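Local atomic coordinates of proximal thread matrix protein 1 (Mytilus galloprovincialis, PDB entry 4CN9), a protein that binds collagen as a matrix protein of the mussel byssus, built from two von Willebrand factor type A domains and carrying zinc ions, one in a MIDAS motif. Residues V284-K289 with K428-V433; Y416-S421 with V434-M439. All coordinates share one frame; numbering follows the deposited sequence.

Contact 1: residues V284-K289 with K428-V433; sequences VDRFNK and KIMEDV
R286 and E431 meet in a bidentate, end-on salt bridge on the surface of the second von Willebrand factor type A domain, a good example of how surface side chains bridge two neighbouring elements of the fold. The two terminal nitrogens each take one carboxylate oxygen: NH1 of R286 donates to OE2 of E431 at 2.8 Å, and NH2 of R286 to OE1 of E431, also at 2.8 Å. Both bonds are nearly straight, and both oxygens are met on their syn side. The flat groups lie almost coplanar, 15° apart, which fixes the turn of each against the other.

Next to this pair stands M430, whose CG is 4.5 Å from NH1 of R286; its side chain also touches F279, D282 and I283 of helix 272-285. The chain of R286, turned back at the second torsion (chi2 -75°) and bent again at the third, brings the guanidinium across to helix 430-437. Among the neighbours of R286, the F287 ring meets F297 edge-to-face and D285 forms a salt bridge with K322. E431 completes the fit through its own bend at the second torsion (chi2 -47°), which carries the carboxylate toward the arginine.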
loop_
_atom_site.group_PDB
_atom_site.type_symbol
_atom_site.label_atom_id
_atom_site.label_comp_id
_atom_site.label_asym_id
_atom_site.label_seq_id
_atom_site.Cartn_x
_atom_site.Cartn_y
_atom_site.Cartn_z
ATOM N N VAL A 284 16.823 5.118 13.403
ATOM C CA VAL A 284 18.054 4.453 13.004
ATOM C C VAL A 284 18.412 3.333 13.989
ATOM O O VAL A 284 18.807 2.233 13.588
ATOM C CB VAL A 284 19.214 5.465 12.868
ATOM C CG1 VAL A 284 20.545 4.760 12.752
ATOM C CG2 VAL A 284 18.976 6.371 11.644
ATOM N N ASP A 285 18.277 3.627 15.278
ATOM C CA ASP A 285 18.627 2.664 16.324
ATOM C C ASP A 285 17.776 1.399 16.314
ATOM O O ASP A 285 18.164 0.397 16.903
ATOM C CB ASP A 285 18.540 3.320 17.710
ATOM C CG ASP A 285 19.790 4.101 18.064
ATOM O OD1 ASP A 285 20.874 3.814 17.488
ATOM O OD2 ASP A 285 19.689 4.996 18.935
ATOM N N ARG A 286 16.623 1.433 15.654
ATOM C CA ARG A 286 15.743 0.276 15.625
ATOM C C ARG A 286 16.129 -0.736 14.559
ATOM O O ARG A 286 15.593 -1.845 14.536
ATOM C CB ARG A 286 14.285 0.713 15.450
ATOM C CG ARG A 286 13.807 1.610 16.572
ATOM C CD ARG A 286 13.542 0.812 17.831
ATOM N NE ARG A 286 12.399 -0.067 17.642
ATOM C CZ ARG A 286 11.156 0.230 17.999
ATOM N NH1 ARG A 286 10.881 1.383 18.595
ATOM N NH2 ARG A 286 10.188 -0.638 17.769
ATOM N N PHE A 287 17.065 -0.385 13.683
ATOM C CA PHE A 287 17.541 -1.360 12.697
ATOM C C PHE A 287 18.698 -2.193 13.255
ATOM O O PHE A 287 19.525 -1.705 14.029
ATOM C CB PHE A 287 17.900 -0.679 11.374
ATOM C CG PHE A 287 16.695 -0.182 10.619
ATOM C CD1 PHE A 287 16.114 1.021 10.947
ATOM C CD2 PHE A 287 16.112 -0.952 9.626
ATOM C CE1 PHE A 287 14.985 1.467 10.288
ATOM C CE2 PHE A 287 14.990 -0.498 8.946
ATOM C CZ PHE A 287 14.425 0.699 9.277
ATOM N N ASN A 288 18.738 -3.458 12.859
ATOM C CA ASN A 288 19.659 -4.421 13.444
ATOM C C ASN A 288 21.101 -4.123 13.068
ATOM O O ASN A 288 22.000 -4.244 13.896
ATOM C CB ASN A 288 19.297 -5.836 12.994
ATOM C CG ASN A 288 20.225 -6.884 13.581
ATOM O OD1 ASN A 288 20.294 -7.040 14.796
ATOM N ND2 ASN A 288 20.960 -7.587 12.720
ATOM N N LYS A 289 21.313 -3.715 11.821
ATOM C CA LYS A 289 22.656 -3.507 11.313
ATOM C C LYS A 289 22.645 -2.512 10.171
ATOM O O LYS A 289 21.871 -2.658 9.227
ATOM C CB LYS A 289 23.262 -4.819 10.804
ATOM C CG LYS A 289 24.730 -4.654 10.401
ATOM C CD LYS A 289 25.466 -5.979 10.236
ATOM C CE LYS A 289 25.017 -6.733 8.995
ATOM N NZ LYS A 289 25.508 -8.146 8.993
ATOM N N LYS A 428 4.705 9.683 20.024
ATOM C CA LYS A 428 3.408 9.030 19.886
ATOM C C LYS A 428 3.241 8.215 18.591
ATOM O O LYS A 428 2.426 7.308 18.548
ATOM C CB LYS A 428 2.297 10.085 19.993
ATOM C CG LYS A 428 1.012 9.773 19.223
ATOM C CD LYS A 428 -0.054 10.884 19.383
ATOM C CE LYS A 428 0.070 12.005 18.331
ATOM N NZ LYS A 428 -0.492 11.652 16.980
ATOM N N ILE A 429 3.990 8.540 17.534
ATOM C CA ILE A 429 3.829 7.843 16.250
ATOM C C ILE A 429 5.031 6.959 15.919
ATOM O O ILE A 429 5.041 6.267 14.906
ATOM C CB ILE A 429 3.618 8.830 15.057
ATOM C CG1 ILE A 429 4.885 9.624 14.774
ATOM C CG2 ILE A 429 2.425 9.747 15.308
ATOM C CD1 ILE A 429 4.756 10.576 13.591
ATOM N N MET A 430 6.032 6.979 16.787
ATOM C CA MET A 430 7.288 6.275 16.561
ATOM C C MET A 430 7.126 4.792 16.214
ATOM O O MET A 430 7.712 4.307 15.245
ATOM C CB MET A 430 8.148 6.404 17.817
ATOM C CG MET A 430 9.347 5.508 17.850
ATOM S SD MET A 430 10.629 6.268 16.879
ATOM C CE MET A 430 11.027 7.663 17.962
ATOM N N GLU A 431 6.349 4.060 17.006
ATOM C CA GLU A 431 6.233 2.620 16.793
ATOM C C GLU A 431 5.611 2.323 15.437
ATOM O O GLU A 431 6.074 1.445 14.710
ATOM C CB GLU A 431 5.385 1.956 17.882
ATOM C CG GLU A 431 6.042 1.910 19.241
ATOM C CD GLU A 431 7.473 1.429 19.176
ATOM O OE1 GLU A 431 7.712 0.326 18.632
ATOM O OE2 GLU A 431 8.361 2.169 19.655
ATOM N N ASP A 432 4.552 3.049 15.107
ATOM C CA ASP A 432 3.881 2.859 13.834
ATOM C C ASP A 432 4.804 3.223 12.678
ATOM O O ASP A 432 4.810 2.539 11.656
ATOM C CB ASP A 432 2.593 3.683 13.768
ATOM C CG ASP A 432 1.474 3.084 14.602
ATOM O OD1 ASP A 432 1.534 1.871 14.883
ATOM O OD2 ASP A 432 0.533 3.827 14.967
ATOM N N VAL A 433 5.596 4.275 12.827
ATOM C CA VAL A 433 6.491 4.666 11.733
ATOM C C VAL A 433 7.592 3.632 11.533
ATOM O O VAL A 433 7.893 3.277 10.411
ATOM C CB VAL A 433 7.054 6.096 11.899
ATOM C CG1 VAL A 433 8.162 6.370 10.895
ATOM C CG2 VAL A 433 5.928 7.113 11.741
#

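Contact 2: residues Y416-S421 with V434-M439; sequences YVFTTS and VKLACM
L436 of helix 430-437 packs on Y416 and on F418, the latter in edge strand 417-420 of the six-stranded sheet, and the three illustrate how a terminal helix seals one flank of a vWA-type domain with apolar groups.

The aliphatic-to-aromatic contacts centre on the two methyls of L436. CD1 of L436 lies 3.6 Å from CD1 of Y416 and at the same time 3.7 Å from CE1 of F418, while CD2 of L436 sits 3.7 Å from CE1 of Y416. The leucine thus divides its branches: one methyl is shared by both rings, the other runs on along the tyrosine. Against F418 the methyl comes in at the ring edge, close to the ring plane, with the two side chains approaching from opposite directions. L436 holds CG anti to its own carbonyl carbon (chi1 -58°), which aims the fork at the strand.

A second, looser contact brings the thioether end of M439 beside the Y416 hydroxyl: CE of M439 lies 4.0 Å from OH of Y416, and SD of M439 4.1 Å from the same oxygen, with the side chains roughly at right angles. With Y416 cut back to an alanine, CD2 of L436 and the end of M439 would probably lose the ring and hydroxyl they lie against, leaving a gap there, while CD1 of L436 would keep only F418 of its two rings.

Around this pairing, backbone hydrogen bonds join Y416 and F418 to A395 of strand 391-398, and L436 also packs on V394 of that strand. The disulfide of C438 with C249 ties the chain just after the helix. No hydrogen bond links the two segments, so their association rests on shape and on the burial of apolar surface.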
loop_
_atom_site.group_PDB
_atom_site.type_symbol
_atom_site.label_atom_id
_atom_site.label_comp_id
_atom_site.label_asym_id
_atom_site.label_seq_id
_atom_site.Cartn_x
_atom_site.Cartn_y
_atom_site.Cartn_z
ATOM N N TYR A 416 -0.156 5.403 5.711
ATOM C CA TYR A 416 1.250 5.732 5.949
ATOM C C TYR A 416 1.425 7.239 6.135
ATOM O O TYR A 416 2.540 7.757 6.009
ATOM C CB TYR A 416 2.153 5.281 4.796
ATOM C CG TYR A 416 2.055 3.815 4.381
ATOM C CD1 TYR A 416 1.325 2.884 5.123
ATOM C CD2 TYR A 416 2.681 3.379 3.231
ATOM C CE1 TYR A 416 1.236 1.546 4.717
ATOM C CE2 TYR A 416 2.606 2.049 2.821
ATOM C CZ TYR A 416 1.887 1.142 3.565
ATOM O OH TYR A 416 1.804 -0.154 3.114
ATOM N N VAL A 417 0.319 7.913 6.428
ATOM C CA VAL A 417 0.268 9.339 6.738
ATOM C C VAL A 417 0.069 9.558 8.243
ATOM O O VAL A 417 -0.834 8.993 8.854
ATOM C CB VAL A 417 -0.916 10.023 6.003
ATOM C CG1 VAL A 417 -1.147 11.453 6.516
ATOM C CG2 VAL A 417 -0.697 10.028 4.521
ATOM N N PHE A 418 0.908 10.404 8.831
ATOM C CA PHE A 418 0.873 10.657 10.260
ATOM C C PHE A 418 0.901 12.154 10.504
ATOM O O PHE A 418 1.582 12.892 9.783
ATOM C CB PHE A 418 2.080 10.020 10.947
ATOM C CG PHE A 418 2.151 8.539 10.800
ATOM C CD1 PHE A 418 2.768 7.967 9.699
ATOM C CD2 PHE A 418 1.584 7.710 11.755
ATOM C CE1 PHE A 418 2.826 6.587 9.557
ATOM C CE2 PHE A 418 1.632 6.341 11.620
ATOM C CZ PHE A 418 2.257 5.773 10.527
ATOM N N THR A 419 0.151 12.599 11.514
ATOM C CA THR A 419 0.119 14.010 11.898
ATOM C C THR A 419 0.205 14.119 13.427
ATOM O O THR A 419 -0.313 13.266 14.155
ATOM C CB THR A 419 -1.167 14.745 11.397
ATOM O OG1 THR A 419 -2.330 14.177 12.009
ATOM C CG2 THR A 419 -1.328 14.658 9.884
ATOM N N THR A 420 0.908 15.138 13.907
ATOM C CA THR A 420 0.976 15.415 15.344
ATOM C C THR A 420 0.926 16.920 15.532
ATOM O O THR A 420 1.362 17.671 14.671
ATOM C CB THR A 420 2.264 14.826 16.039
ATOM O OG1 THR A 420 3.456 15.476 15.564
ATOM C CG2 THR A 420 2.404 13.330 15.785
ATOM N N SER A 421 0.426 17.370 16.673
ATOM C CA SER A 421 0.291 18.800 16.917
ATOM C C SER A 421 1.631 19.450 17.256
ATOM O O SER A 421 1.807 20.650 17.079
ATOM C CB SER A 421 -0.680 19.035 18.076
ATOM O OG SER A 421 -0.184 18.394 19.230
ATOM N N VAL A 434 8.163 3.126 12.627
ATOM C CA VAL A 434 9.182 2.073 12.560
ATOM C C VAL A 434 8.681 0.810 11.843
ATOM O O VAL A 434 9.413 0.226 11.031
ATOM C CB VAL A 434 9.722 1.730 13.982
ATOM C CG1 VAL A 434 10.543 0.462 13.976
ATOM C CG2 VAL A 434 10.557 2.896 14.524
ATOM N N LYS A 435 7.449 0.388 12.133
ATOM C CA LYS A 435 6.886 -0.794 11.487
ATOM C C LYS A 435 6.836 -0.611 9.982
ATOM O O LYS A 435 7.041 -1.566 9.243
ATOM C CB LYS A 435 5.466 -1.110 11.969
ATOM C CG LYS A 435 5.369 -1.731 13.356
ATOM C CD LYS A 435 3.904 -2.027 13.694
ATOM C CE LYS A 435 3.713 -2.415 15.156
ATOM N NZ LYS A 435 2.271 -2.624 15.494
ATOM N N LEU A 436 6.550 0.605 9.526
ATOM C CA LEU A 436 6.584 0.886 8.092
ATOM C C LEU A 436 8.029 1.002 7.575
ATOM O O LEU A 436 8.358 0.470 6.526
ATOM C CB LEU A 436 5.796 2.162 7.780
ATOM C CG LEU A 436 4.325 2.130 8.214
ATOM C CD1 LEU A 436 3.626 3.436 7.894
ATOM C CD2 LEU A 436 3.596 0.971 7.560
ATOM N N ALA A 437 8.893 1.710 8.302
ATOM C CA ALA A 437 10.280 1.842 7.886
ATOM C C ALA A 437 10.942 0.475 7.750
ATOM O O ALA A 437 11.798 0.281 6.883
ATOM C CB ALA A 437 11.064 2.710 8.863
ATOM N N CYS A 438 10.544 -0.468 8.607
ATOM C CA CYS A 438 11.091 -1.823 8.575
ATOM C C CYS A 438 10.400 -2.760 7.590
ATOM O O CYS A 438 10.762 -3.930 7.493
ATOM C CB CYS A 438 11.036 -2.443 9.989
ATOM S SG CYS A 438 12.272 -1.708 11.099
ATOM N N MET A 439 9.382 -2.273 6.881
ATOM C CA MET A 439 8.634 -3.154 5.995
ATOM C C MET A 439 9.510 -3.574 4.828
ATOM O O MET A 439 10.240 -2.765 4.255
ATOM C CB MET A 439 7.364 -2.481 5.485
ATOM C CG MET A 439 6.355 -3.446 4.866
ATOM S SD MET A 439 4.860 -2.574 4.330
ATOM C CE MET A 439 5.618 -1.482 3.138
#

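Both contacts draw on helix 430-437, but on different turns and different faces of it. Contact 1 is a surface contact, its two charged partners exposed and joining the first turn of this helix to segment 284-289; contact 2 is partly buried and lays the last turn on edge strand 417-420. The chemistry follows the place: directed, charged bonds outside, methyl-to-ring packing nearer the sheet. Their centres are about 9 Å apart, and the two sets of residues touch directly, with CB of D432 3.5 Å from CE2 of F418, and CZ of F287 3.6 Å from O of A437. Together they bring helix 430-437 against both segment 284-289 and strand 417-420.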